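Local coordinates for protein beta-lactamase Rm3 (Uncultured bacterium, PDB 5IQK) that hydrolyses beta-lactam antibiotics as a zinc-dependent subclass B3 metallo-beta-lactamase, and so probably confers antibiotic resistance, at residues T9-Q14 with G27-L31; I181-S185 with L260-R264; P215-L219 with F244-C250. The contacts are given in a common frame with arbitrary orientation. Numbering follows the deposited sequence.

Contact 1: residues T9-Q14 with G27-L31; sequences TWNADQ and GMKGL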
ATOM      1  N   THR A   9       8.831  15.392  -1.389  1.00 18.92           N
ATOM      2  CA  THR A   9       7.410  15.615  -1.133  1.00 20.89           C
ATOM      3  C   THR A   9       6.719  14.365  -0.599  1.00 23.17           C
ATOM      4  O   THR A   9       6.005  14.421   0.399  1.00 21.84           O
ATOM      5  CB  THR A   9       6.680  16.089  -2.405  1.00 22.21           C
ATOM      6  OG1 THR A   9       7.180  17.374  -2.769  1.00 27.41           O
ATOM      7  CG2 THR A   9       5.182  16.212  -2.153  1.00 25.80           C
ATOM      8  N   TRP A  10       6.934  13.241  -1.267  1.00 17.04           N
ATOM      9  CA  TRP A  10       6.317  11.985  -0.837  1.00 19.96           C
ATOM     10  C   TRP A  10       6.722  11.597   0.588  1.00 20.07           C
ATOM     11  O   TRP A  10       5.912  11.037   1.334  1.00 17.07           O
ATOM     12  CB  TRP A  10       6.682  10.860  -1.802  1.00 20.49           C
ATOM     13  CG  TRP A  10       5.955  10.943  -3.142  1.00 18.81           C
ATOM     14  CD1 TRP A  10       5.033  11.874  -3.526  1.00 20.69           C
ATOM     15  CD2 TRP A  10       6.112  10.050  -4.250  1.00 16.96           C
ATOM     16  NE1 TRP A  10       4.603  11.613  -4.821  1.00 22.77           N
ATOM     17  CE2 TRP A  10       5.247  10.492  -5.276  1.00 20.11           C
ATOM     18  CE3 TRP A  10       6.911   8.930  -4.478  1.00 19.00           C
ATOM     19  CZ2 TRP A  10       5.158   9.843  -6.512  1.00 20.30           C
ATOM     20  CZ3 TRP A  10       6.818   8.284  -5.706  1.00 17.74           C
ATOM     21  CH2 TRP A  10       5.945   8.739  -6.698  1.00 19.79           C
ATOM     22  N   ASN A  11       7.974  11.865   0.953  1.00 16.51           N
ATOM     23  CA  ASN A  11       8.494  11.422   2.252  1.00 18.24           C
ATOM     24  C   ASN A  11       8.338  12.436   3.384  1.00 20.53           C
ATOM     25  O   ASN A  11       8.845  12.210   4.477  1.00 18.87           O
ATOM     26  CB  ASN A  11       9.978  11.052   2.127  1.00 18.22           C
ATOM     27  CG  ASN A  11      10.469  10.179   3.276  1.00 19.57           C
ATOM     28  OD1 ASN A  11       9.825   9.201   3.643  1.00 22.49           O
ATOM     29  ND2 ASN A  11      11.607  10.545   3.852  1.00 24.55           N
ATOM     30  N   ALA A  12       7.643  13.538   3.131  1.00 18.72           N
ATOM     31  CA  ALA A  12       7.482  14.592   4.141  1.00 19.53           C
ATOM     32  C   ALA A  12       6.796  14.069   5.404  1.00 20.92           C
ATOM     33  O   ALA A  12       5.937  13.191   5.341  1.00 16.82           O
ATOM     34  CB  ALA A  12       6.703  15.758   3.567  1.00 21.48           C
ATOM     35  N   ASP A  13       7.200  14.617   6.542  1.00 18.14           N
ATOM     36  CA  ASP A  13       6.633  14.241   7.833  1.00 19.81           C
ATOM     37  C   ASP A  13       5.119  14.278   7.856  1.00 20.64           C
ATOM     38  O   ASP A  13       4.498  15.223   7.368  1.00 20.97           O
ATOM     39  CB  ASP A  13       7.126  15.177   8.935  1.00 20.38           C
ATOM     40  CG  ASP A  13       8.582  14.993   9.261  1.00 25.70           C
ATOM     41  OD1 ASP A  13       9.214  14.053   8.737  1.00 23.90           O
ATOM     42  OD2 ASP A  13       9.090  15.798  10.070  1.00 26.79           O
ATOM     43  N   GLN A  14       4.541  13.264   8.475  1.00 19.92           N
ATOM     44  CA  GLN A  14       3.140  13.285   8.855  1.00 18.50           C
ATOM     45  C   GLN A  14       3.032  12.767  10.273  1.00 21.64           C
ATOM     46  O   GLN A  14       3.514  11.680  10.571  1.00 22.15           O
ATOM     47  CB  GLN A  14       2.291  12.427   7.906  1.00 19.41           C
ATOM     48  CG  GLN A  14       0.864  12.273   8.395  1.00 23.14           C
ATOM     49  CD  GLN A  14       0.152  13.604   8.486  1.00 26.44           C
ATOM     50  OE1 GLN A  14       0.040  14.313   7.499  1.00 26.64           O
ATOM     51  NE2 GLN A  14      -0.318  13.959   9.682  1.00 24.95           N
ATOM     52  N   GLY A  27       2.493   6.529   8.321  1.00 18.80           N
ATOM     53  CA  GLY A  27       3.225   6.866   7.116  1.00 17.48           C
ATOM     54  C   GLY A  27       3.636   8.330   6.999  1.00 19.92           C
ATOM     55  O   GLY A  27       3.815   9.039   7.997  1.00 18.15           O
ATOM     56  N   MET A  28       3.811   8.768   5.751  1.00 20.37           N
ATOM     57  CA  MET A  28       4.326  10.095   5.422  1.00 16.90           C
ATOM     58  C   MET A  28       3.265  10.880   4.642  1.00 17.39           C
ATOM     59  O   MET A  28       2.167  10.379   4.405  1.00 18.55           O
ATOM     60  CB  MET A  28       5.621   9.982   4.597  1.00 19.34           C
ATOM     61  CG  MET A  28       6.856   9.501   5.362  1.00 18.44           C
ATOM     62  SD  MET A  28       6.716   7.855   6.114  1.00 21.42           S
ATOM     63  CE  MET A  28       6.243   6.848   4.700  1.00 19.29           C
ATOM     64  N   LYS A  29       3.590  12.095   4.214  1.00 18.82           N
ATOM     65  CA  LYS A  29       2.607  12.918   3.522  1.00 17.23           C
ATOM     66  C   LYS A  29       2.174  12.320   2.171  1.00 18.51           C
ATOM     67  O   LYS A  29       1.048  12.541   1.725  1.00 17.02           O
ATOM     68  CB  LYS A  29       3.145  14.328   3.310  1.00 25.45           C
ATOM     69  CG  LYS A  29       2.055  15.370   3.155  1.00 28.53           C
ATOM     70  CD  LYS A  29       1.290  15.559   4.447  1.00 31.08           C
ATOM     71  CE  LYS A  29       2.069  16.412   5.446  1.00 32.67           C
ATOM     72  NZ  LYS A  29       1.379  16.544   6.754  1.00 32.35           N
ATOM     73  N   GLY A  30       3.063  11.585   1.515  1.00 18.42           N
ATOM     74  CA  GLY A  30       2.754  11.091   0.177  1.00 17.81           C
ATOM     75  C   GLY A  30       2.844   9.590   0.004  1.00 20.73           C
ATOM     76  O   GLY A  30       2.652   9.092  -1.112  1.00 18.72           O
ATOM     77  N   LEU A  31       3.128   8.874   1.097  1.00 17.90           N
ATOM     78  CA  LEU A  31       3.297   7.414   1.078  1.00 15.58           C
ATOM     79  C   LEU A  31       2.698   6.798   2.336  1.00 15.61           C
ATOM     80  O   LEU A  31       3.103   7.156   3.443  1.00 19.48           O
ATOM     81  CB  LEU A  31       4.778   7.051   0.987  1.00 16.81           C
ATOM     82  CG  LEU A  31       5.542   7.567  -0.235  1.00 17.32           C
ATOM     83  CD1 LEU A  31       7.035   7.369  -0.027  1.00 17.78           C
ATOM     84  CD2 LEU A  31       5.058   6.846  -1.483  1.00 20.37           C
TER
HETATM   85  O   HOH W   1       6.206  10.749   8.748  1.00 23.94           O
HETATM   86  O   HOH W   2       2.217   9.168  10.279  1.00 24.33           O
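Two segments without regular pairing can still be joined tightly when backbone acceptors at and just beyond a helix end meet well-placed donors, as residues 9-14 and 27-31 illustrate. Asn11 is the first residue to leave helical geometry, and the carbonyl of Trp10 just before it is taken up by the loop: Gly30 N donates to Trp10 O at 2.9 Å. Lys29 N donates to Ala12 O at 2.8 Å, and Lys29 NZ reaches Gln14 OE1 at 2.7 Å. Farther along, one water accepts from Gln14 N and donates to Gly27 O, both at 3.0 Å, while a second donates to Gln14 O and Gly27 O, both at 2.8 Å. Outside the pair, Asn11 OD1 is hydrogen-bonded to Ser52 OG and Asp13 forms a salt bridge with Lys55. A CB on Gly30 would clash with Trp10 CA. Trp10 CB meets Leu31 CG at 3.8 Å, and the indole stacks edge-to-face with the zinc ligand His223. Near the zinc site, backbone bonds, one side-chain bond and two waters thus satisfy polar groups that lack regular pairing.

Contact 2: residues I181-S185 with L260-R264; sequences INAVS and LLDSR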
ATOM      1  N   ILE A 181      -3.456   1.586  -8.369  1.00 17.07           N
ATOM      2  CA  ILE A 181      -4.004   1.020  -9.601  1.00 19.66           C
ATOM      3  C   ILE A 181      -3.987   2.072 -10.710  1.00 18.59           C
ATOM      4  O   ILE A 181      -4.774   2.005 -11.661  1.00 19.69           O
ATOM      5  CB  ILE A 181      -5.439   0.499  -9.398  1.00 20.55           C
ATOM      6  CG1 ILE A 181      -6.296   1.559  -8.714  1.00 21.21           C
ATOM      7  CG2 ILE A 181      -5.422  -0.777  -8.568  1.00 16.04           C
ATOM      8  CD1 ILE A 181      -7.764   1.206  -8.650  1.00 21.58           C
ATOM      9  N   ASN A 182      -3.082   3.041 -10.582  1.00 18.53           N
ATOM     10  CA  ASN A 182      -2.976   4.083 -11.586  1.00 20.69           C
ATOM     11  C   ASN A 182      -2.035   3.666 -12.718  1.00 20.77           C
ATOM     12  O   ASN A 182      -0.915   3.196 -12.484  1.00 17.90           O
ATOM     13  CB  ASN A 182      -2.539   5.417 -10.949  1.00 20.67           C
ATOM     14  CG  ASN A 182      -1.202   5.340 -10.193  1.00 20.47           C
ATOM     15  OD1 ASN A 182      -0.847   4.320  -9.595  1.00 20.68           O
ATOM     16  ND2 ASN A 182      -0.471   6.451 -10.202  1.00 20.42           N
ATOM     17  N   ALA A 183      -2.520   3.828 -13.947  1.00 18.81           N
ATOM     18  CA  ALA A 183      -1.753   3.489 -15.143  1.00 19.15           C
ATOM     19  C   ALA A 183      -0.725   4.578 -15.464  1.00 18.88           C
ATOM     20  O   ALA A 183      -0.930   5.417 -16.361  1.00 19.98           O
ATOM     21  CB  ALA A 183      -2.691   3.266 -16.336  1.00 20.13           C
ATOM     22  N   VAL A 184       0.362   4.569 -14.700  1.00 19.71           N
ATOM     23  CA  VAL A 184       1.496   5.448 -14.934  1.00 15.10           C
ATOM     24  C   VAL A 184       2.727   4.564 -15.126  1.00 18.76           C
ATOM     25  O   VAL A 184       2.751   3.412 -14.676  1.00 15.02           O
ATOM     26  CB  VAL A 184       1.725   6.423 -13.768  1.00 15.67           C
ATOM     27  CG1 VAL A 184       0.475   7.234 -13.513  1.00 19.81           C
ATOM     28  CG2 VAL A 184       2.090   5.637 -12.510  1.00 17.11           C
ATOM     29  N   SER A 185       3.741   5.098 -15.805  1.00 15.85           N
ATOM     30  CA  SER A 185       4.908   4.306 -16.193  1.00 16.40           C
ATOM     31  C   SER A 185       6.095   5.202 -16.525  1.00 15.93           C
ATOM     32  O   SER A 185       5.984   6.426 -16.498  1.00 18.23           O
ATOM     33  CB  SER A 185       4.583   3.454 -17.427  1.00 16.83           C
ATOM     34  OG  SER A 185       4.438   4.307 -18.556  1.00 15.96           O
ATOM     35  N   LEU A 260      -8.577   7.645 -15.348  1.00 26.82           N
ATOM     36  CA  LEU A 260      -7.162   7.794 -15.670  1.00 27.42           C
ATOM     37  C   LEU A 260      -6.776   6.810 -16.781  1.00 27.17           C
ATOM     38  O   LEU A 260      -6.109   7.188 -17.750  1.00 24.42           O
ATOM     39  CB  LEU A 260      -6.304   7.586 -14.415  1.00 27.07           C
ATOM     40  CG  LEU A 260      -4.777   7.721 -14.464  1.00 25.82           C
ATOM     41  CD1 LEU A 260      -4.220   8.033 -13.093  1.00 26.58           C
ATOM     42  CD2 LEU A 260      -4.086   6.492 -15.020  1.00 29.35           C
ATOM     43  N   LEU A 261      -7.180   5.547 -16.646  1.00 23.27           N
ATOM     44  CA  LEU A 261      -6.847   4.559 -17.682  1.00 27.09           C
ATOM     45  C   LEU A 261      -7.406   4.942 -19.061  1.00 28.91           C
ATOM     46  O   LEU A 261      -6.719   4.779 -20.081  1.00 24.34           O
ATOM     47  CB  LEU A 261      -7.342   3.160 -17.294  1.00 24.63           C
ATOM     48  CG  LEU A 261      -6.999   2.089 -18.337  1.00 25.50           C
ATOM     49  CD1 LEU A 261      -5.493   2.000 -18.558  1.00 21.82           C
ATOM     50  CD2 LEU A 261      -7.556   0.733 -17.941  1.00 20.41           C
ATOM     51  N   ASP A 262      -8.640   5.444 -19.106  1.00 27.80           N
ATOM     52  CA  ASP A 262      -9.242   5.857 -20.377  1.00 29.39           C
ATOM     53  C   ASP A 262      -8.413   6.933 -21.064  1.00 27.69           C
ATOM     54  O   ASP A 262      -8.194   6.885 -22.278  1.00 30.12           O
ATOM     55  CB  ASP A 262     -10.666   6.383 -20.174  1.00 33.16           C
ATOM     56  CG  ASP A 262     -11.645   5.297 -19.777  1.00 37.70           C
ATOM     57  OD1 ASP A 262     -11.385   4.115 -20.088  1.00 42.24           O
ATOM     58  OD2 ASP A 262     -12.685   5.631 -19.168  1.00 42.24           O
ATOM     59  N   SER A 263      -7.948   7.896 -20.278  1.00 23.56           N
ATOM     60  CA  SER A 263      -7.111   8.973 -20.800  1.00 30.10           C
ATOM     61  C   SER A 263      -5.778   8.447 -21.284  1.00 28.31           C
ATOM     62  O   SER A 263      -5.267   8.881 -22.317  1.00 26.49           O
ATOM     63  CB  SER A 263      -6.869  10.045 -19.738  1.00 31.84           C
ATOM     64  OG  SER A 263      -8.058  10.747 -19.455  1.00 39.42           O
ATOM     65  N   ARG A 264      -5.205   7.537 -20.506  1.00 25.71           N
ATOM     66  CA  ARG A 264      -3.904   6.964 -20.818  1.00 26.37           C
ATOM     67  C   ARG A 264      -3.956   6.185 -22.130  1.00 26.65           C
ATOM     68  O   ARG A 264      -3.105   6.375 -23.006  1.00 27.60           O
ATOM     69  CB  ARG A 264      -3.440   6.063 -19.664  1.00 23.45           C
ATOM     70  CG  ARG A 264      -2.208   5.218 -19.965  1.00 22.71           C
ATOM     71  CD  ARG A 264      -0.998   6.069 -20.276  1.00 25.68           C
ATOM     72  NE  ARG A 264       0.149   5.240 -20.624  1.00 20.34           N
ATOM     73  CZ  ARG A 264       1.297   5.221 -19.964  1.00 20.09           C
ATOM     74  NH1 ARG A 264       1.473   6.015 -18.913  1.00 20.52           N
ATOM     75  NH2 ARG A 264       2.274   4.414 -20.370  1.00 19.76           N
TER
HETATM   76  O   HOH W   3      -0.232   7.979 -17.454  1.00 32.80           O
HETATM   77  O   HOH W   4       3.114   7.740 -16.882  1.00 21.52           O
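The loop after strand 171-178 runs along the rim of the zinc site, and here it rests on the C-terminal helix 249-269. Asn182 has its side chain about 6 Å from a bound zinc, and its backbone carbonyl O is hydrogen-bonded to ND1 of the zinc ligand His155. The next residue, Ala183, is the centre of an inverse gamma turn and directs its CB toward the helix, where CB lies 3.8 Å from both Leu260 CD2 and Leu261 CD1. Asn182 CB adds a contact of 3.8 Å with Leu260 CD1.

One helical turn beyond Leu260, the long side chain of Arg264 carries the contact to Ser185. Arg264 NH2 donates to Ser185 OG at 2.8 Å, with the hydroxyl at the edge of the guanidinium, and Arg264 NH1 adds a weak bond of 3.4 Å to Ser185 OG. A water bridges Ala183 O (2.9 Å) and Arg264 NH1 (3.0 Å). Arg264 NE also forms a salt bridge with Glu268, one turn farther along the helix.

Apolar contacts at Ala183 and hydrogen bonds at Ser185 join the loop to the helix, in keeping with the αβ/βα metallo-beta-lactamase fold, whose metal site is lined by loops at one edge of the sandwich.

Contact 3: residues P215-L219 with F244-C250; sequences PCDVL and FVDPQAC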
ATOM      1  N   PRO A 215     -16.122  -5.182   0.490  1.00 28.15           N
ATOM      2  CA  PRO A 215     -16.668  -4.482   1.659  1.00 28.19           C
ATOM      3  C   PRO A 215     -15.669  -3.411   2.066  1.00 28.08           C
ATOM      4  O   PRO A 215     -14.481  -3.713   2.188  1.00 26.03           O
ATOM      5  CB  PRO A 215     -16.795  -5.584   2.715  1.00 26.15           C
ATOM      6  CG  PRO A 215     -16.880  -6.864   1.905  1.00 26.76           C
ATOM      7  CD  PRO A 215     -15.989  -6.629   0.716  1.00 30.80           C
ATOM      8  N   CYS A 216     -16.117  -2.169   2.210  1.00 28.50           N
ATOM      9  CA  CYS A 216     -15.172  -1.064   2.281  1.00 28.23           C
ATOM     10  C   CYS A 216     -15.635   0.099   3.152  1.00 32.41           C
ATOM     11  O   CYS A 216     -16.107   1.104   2.634  1.00 37.15           O
ATOM     12  CB  CYS A 216     -14.894  -0.569   0.860  1.00 29.67           C
ATOM     13  SG  CYS A 216     -13.593   0.669   0.683  1.00 37.39           S
ATOM     14  N   ASP A 217     -15.483  -0.022   4.465  1.00 31.71           N
ATOM     15  CA  ASP A 217     -15.850   1.079   5.361  1.00 28.35           C
ATOM     16  C   ASP A 217     -14.763   2.141   5.519  1.00 25.27           C
ATOM     17  O   ASP A 217     -15.057   3.338   5.492  1.00 26.49           O
ATOM     18  CB  ASP A 217     -16.233   0.537   6.736  1.00 29.95           C
ATOM     19  CG  ASP A 217     -17.478  -0.304   6.691  1.00 33.21           C
ATOM     20  OD1 ASP A 217     -18.441   0.120   6.014  1.00 37.13           O
ATOM     21  OD2 ASP A 217     -17.492  -1.386   7.319  1.00 37.62           O
ATOM     22  N   VAL A 218     -13.523   1.713   5.742  1.00 25.43           N
ATOM     23  CA  VAL A 218     -12.406   2.647   5.838  1.00 24.11           C
ATOM     24  C   VAL A 218     -11.298   2.308   4.837  1.00 26.37           C
ATOM     25  O   VAL A 218     -10.664   1.246   4.904  1.00 23.17           O
ATOM     26  CB  VAL A 218     -11.801   2.698   7.267  1.00 27.28           C
ATOM     27  CG1 VAL A 218     -10.637   3.690   7.313  1.00 21.72           C
ATOM     28  CG2 VAL A 218     -12.867   3.075   8.305  1.00 22.25           C
ATOM     29  N   LEU A 219     -11.067   3.235   3.918  1.00 22.70           N
ATOM     30  CA  LEU A 219     -10.063   3.062   2.879  1.00 22.73           C
ATOM     31  C   LEU A 219      -8.788   3.845   3.166  1.00 19.15           C
ATOM     32  O   LEU A 219      -8.826   5.038   3.469  1.00 19.88           O
ATOM     33  CB  LEU A 219     -10.633   3.482   1.521  1.00 21.36           C
ATOM     34  CG  LEU A 219      -9.646   3.518   0.347  1.00 22.37           C
ATOM     35  CD1 LEU A 219      -9.146   2.098   0.072  1.00 24.06           C
ATOM     36  CD2 LEU A 219     -10.272   4.127  -0.907  1.00 22.72           C
ATOM     37  N   PHE A 244     -13.367   9.316   8.676  1.00 24.43           N
ATOM     38  CA  PHE A 244     -12.607   8.358   7.870  1.00 24.50           C
ATOM     39  C   PHE A 244     -13.494   7.283   7.255  1.00 25.02           C
ATOM     40  O   PHE A 244     -13.042   6.503   6.418  1.00 23.36           O
ATOM     41  CB  PHE A 244     -11.517   7.696   8.710  1.00 23.41           C
ATOM     42  CG  PHE A 244     -10.481   8.646   9.206  1.00 25.13           C
ATOM     43  CD1 PHE A 244      -9.615   9.269   8.326  1.00 21.88           C
ATOM     44  CD2 PHE A 244     -10.367   8.924  10.564  1.00 22.48           C
ATOM     45  CE1 PHE A 244      -8.660  10.154   8.779  1.00 21.84           C
ATOM     46  CE2 PHE A 244      -9.412   9.820  11.023  1.00 23.90           C
ATOM     47  CZ  PHE A 244      -8.555  10.438  10.113  1.00 22.89           C
ATOM     48  N   VAL A 245     -14.752   7.241   7.689  1.00 25.35           N
ATOM     49  CA  VAL A 245     -15.694   6.212   7.261  1.00 26.81           C
ATOM     50  C   VAL A 245     -16.523   6.647   6.057  1.00 29.12           C
ATOM     51  O   VAL A 245     -17.199   7.673   6.095  1.00 29.70           O
ATOM     52  CB  VAL A 245     -16.628   5.819   8.430  1.00 22.02           C
ATOM     53  CG1 VAL A 245     -17.650   4.782   7.993  1.00 25.78           C
ATOM     54  CG2 VAL A 245     -15.795   5.302   9.571  1.00 26.06           C
ATOM     55  N   ASP A 246     -16.455   5.855   4.990  1.00 29.58           N
ATOM     56  CA  ASP A 246     -17.164   6.131   3.746  1.00 30.17           C
ATOM     57  C   ASP A 246     -17.285   4.828   2.952  1.00 32.60           C
ATOM     58  O   ASP A 246     -16.319   4.374   2.334  1.00 31.83           O
ATOM     59  CB  ASP A 246     -16.430   7.209   2.933  1.00 31.85           C
ATOM     60  CG  ASP A 246     -17.156   7.586   1.647  1.00 32.52           C
ATOM     61  OD1 ASP A 246     -16.635   8.456   0.919  1.00 37.92           O
ATOM     62  OD2 ASP A 246     -18.227   7.013   1.349  1.00 35.15           O
ATOM     63  N   PRO A 247     -18.480   4.223   2.970  1.00 30.29           N
ATOM     64  CA  PRO A 247     -18.705   2.912   2.351  1.00 32.50           C
ATOM     65  C   PRO A 247     -18.584   2.942   0.833  1.00 32.95           C
ATOM     66  O   PRO A 247     -18.508   1.885   0.207  1.00 30.49           O
ATOM     67  CB  PRO A 247     -20.138   2.569   2.766  1.00 33.97           C
ATOM     68  CG  PRO A 247     -20.416   3.443   3.948  1.00 30.11           C
ATOM     69  CD  PRO A 247     -19.680   4.707   3.669  1.00 33.90           C
ATOM     70  N   GLN A 248     -18.539   4.139   0.261  1.00 33.32           N
ATOM     71  CA  GLN A 248     -18.444   4.297  -1.187  1.00 31.55           C
ATOM     72  C   GLN A 248     -17.010   4.519  -1.669  1.00 30.70           C
ATOM     73  O   GLN A 248     -16.773   4.670  -2.876  1.00 30.04           O
ATOM     74  CB  GLN A 248     -19.332   5.464  -1.636  1.00 34.15           C
ATOM     75  CG  GLN A 248     -20.828   5.157  -1.699  1.00 32.40           C
ATOM     76  CD  GLN A 248     -21.172   4.121  -2.760  1.00 40.54           C
ATOM     77  OE1 GLN A 248     -20.726   4.219  -3.907  1.00 47.41           O
ATOM     78  NE2 GLN A 248     -21.971   3.129  -2.385  1.00 43.37           N
ATOM     79  N   ALA A 249     -16.061   4.541  -0.736  1.00 27.97           N
ATOM     80  CA  ALA A 249     -14.683   4.944  -1.045  1.00 31.94           C
ATOM     81  C   ALA A 249     -13.978   4.060  -2.080  1.00 29.46           C
ATOM     82  O   ALA A 249     -13.348   4.579  -2.989  1.00 26.19           O
ATOM     83  CB  ALA A 249     -13.856   4.998   0.229  1.00 28.07           C
ATOM     84  N   CYS A 250     -14.055   2.739  -1.937  1.00 26.01           N
ATOM     85  CA  CYS A 250     -13.406   1.867  -2.924  1.00 29.94           C
ATOM     86  C   CYS A 250     -14.028   2.018  -4.311  1.00 30.34           C
ATOM     87  O   CYS A 250     -13.314   1.974  -5.304  1.00 28.41           O
ATOM     88  CB  CYS A 250     -13.451   0.405  -2.489  1.00 25.12           C
ATOM     89  SG  CYS A 250     -12.536   0.087  -0.980  1.00 34.74           S
TER
HETATM   90  O   HOH W   5     -18.600  -0.866   1.230  1.00 33.80           O
HETATM   91  O   HOH W   6     -13.298   5.202   3.656  1.00 25.52           O
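Phe244 opens segment 244-250, its CB packing on Val218 CG1 at 4.3 Å while the ring leads off to helix 229-239. A water accepts from Leu219 N (3.0 Å) and lies near Phe244 O (3.1 Å). Val245 CG2 then touches Val218 CG2 at 3.9 Å. At Asp246 comes the direct backbone hydrogen bond, Asp246 N to Asp217 O at 2.9 Å; Asp246 OD2 in turn accepts from Gln248 N at 3.1 Å, a capping bond in the type I turn 246-249 that leads into the helix. Pro247 brings its CA to 3.2 Å from Cys216 O in a CH···O contact, and a water links Pro247 O (2.9 Å) to Cys216 N (3.0 Å). Ala249 CB settles 3.8 Å from Leu219 CB. Finally Cys250 SG closes the disulfide with Cys216 SG at 2.1 Å, beside Leu219 CD1, which is 4.1 Å from Cys250 SG. The first turn of helix 249-269 is therefore linked covalently to the residue two before edge strand 218-221, alongside the Asp246-Asp217 backbone bond.

Helix 249-269 ties two of the three contacts together: contact 3 includes its first turn, held by a disulfide, and contact 2 uses residues farther along it, their centres about 22 Å apart. In sequence, contact 3 falls between the two segments of contact 2, whereas contact 1 closes before either begins. Contact 1 lies about 23 Å from contact 2 and about 22 Å from contact 3, centre to centre, and none of the three touch. Contacts 1 and 2 each come close to a bound zinc, with the side chains of Leu31 and Asn182 about 5 and 6 Å from one respectively. The example illustrates how contacts distant in sequence can border what is probably one metal centre.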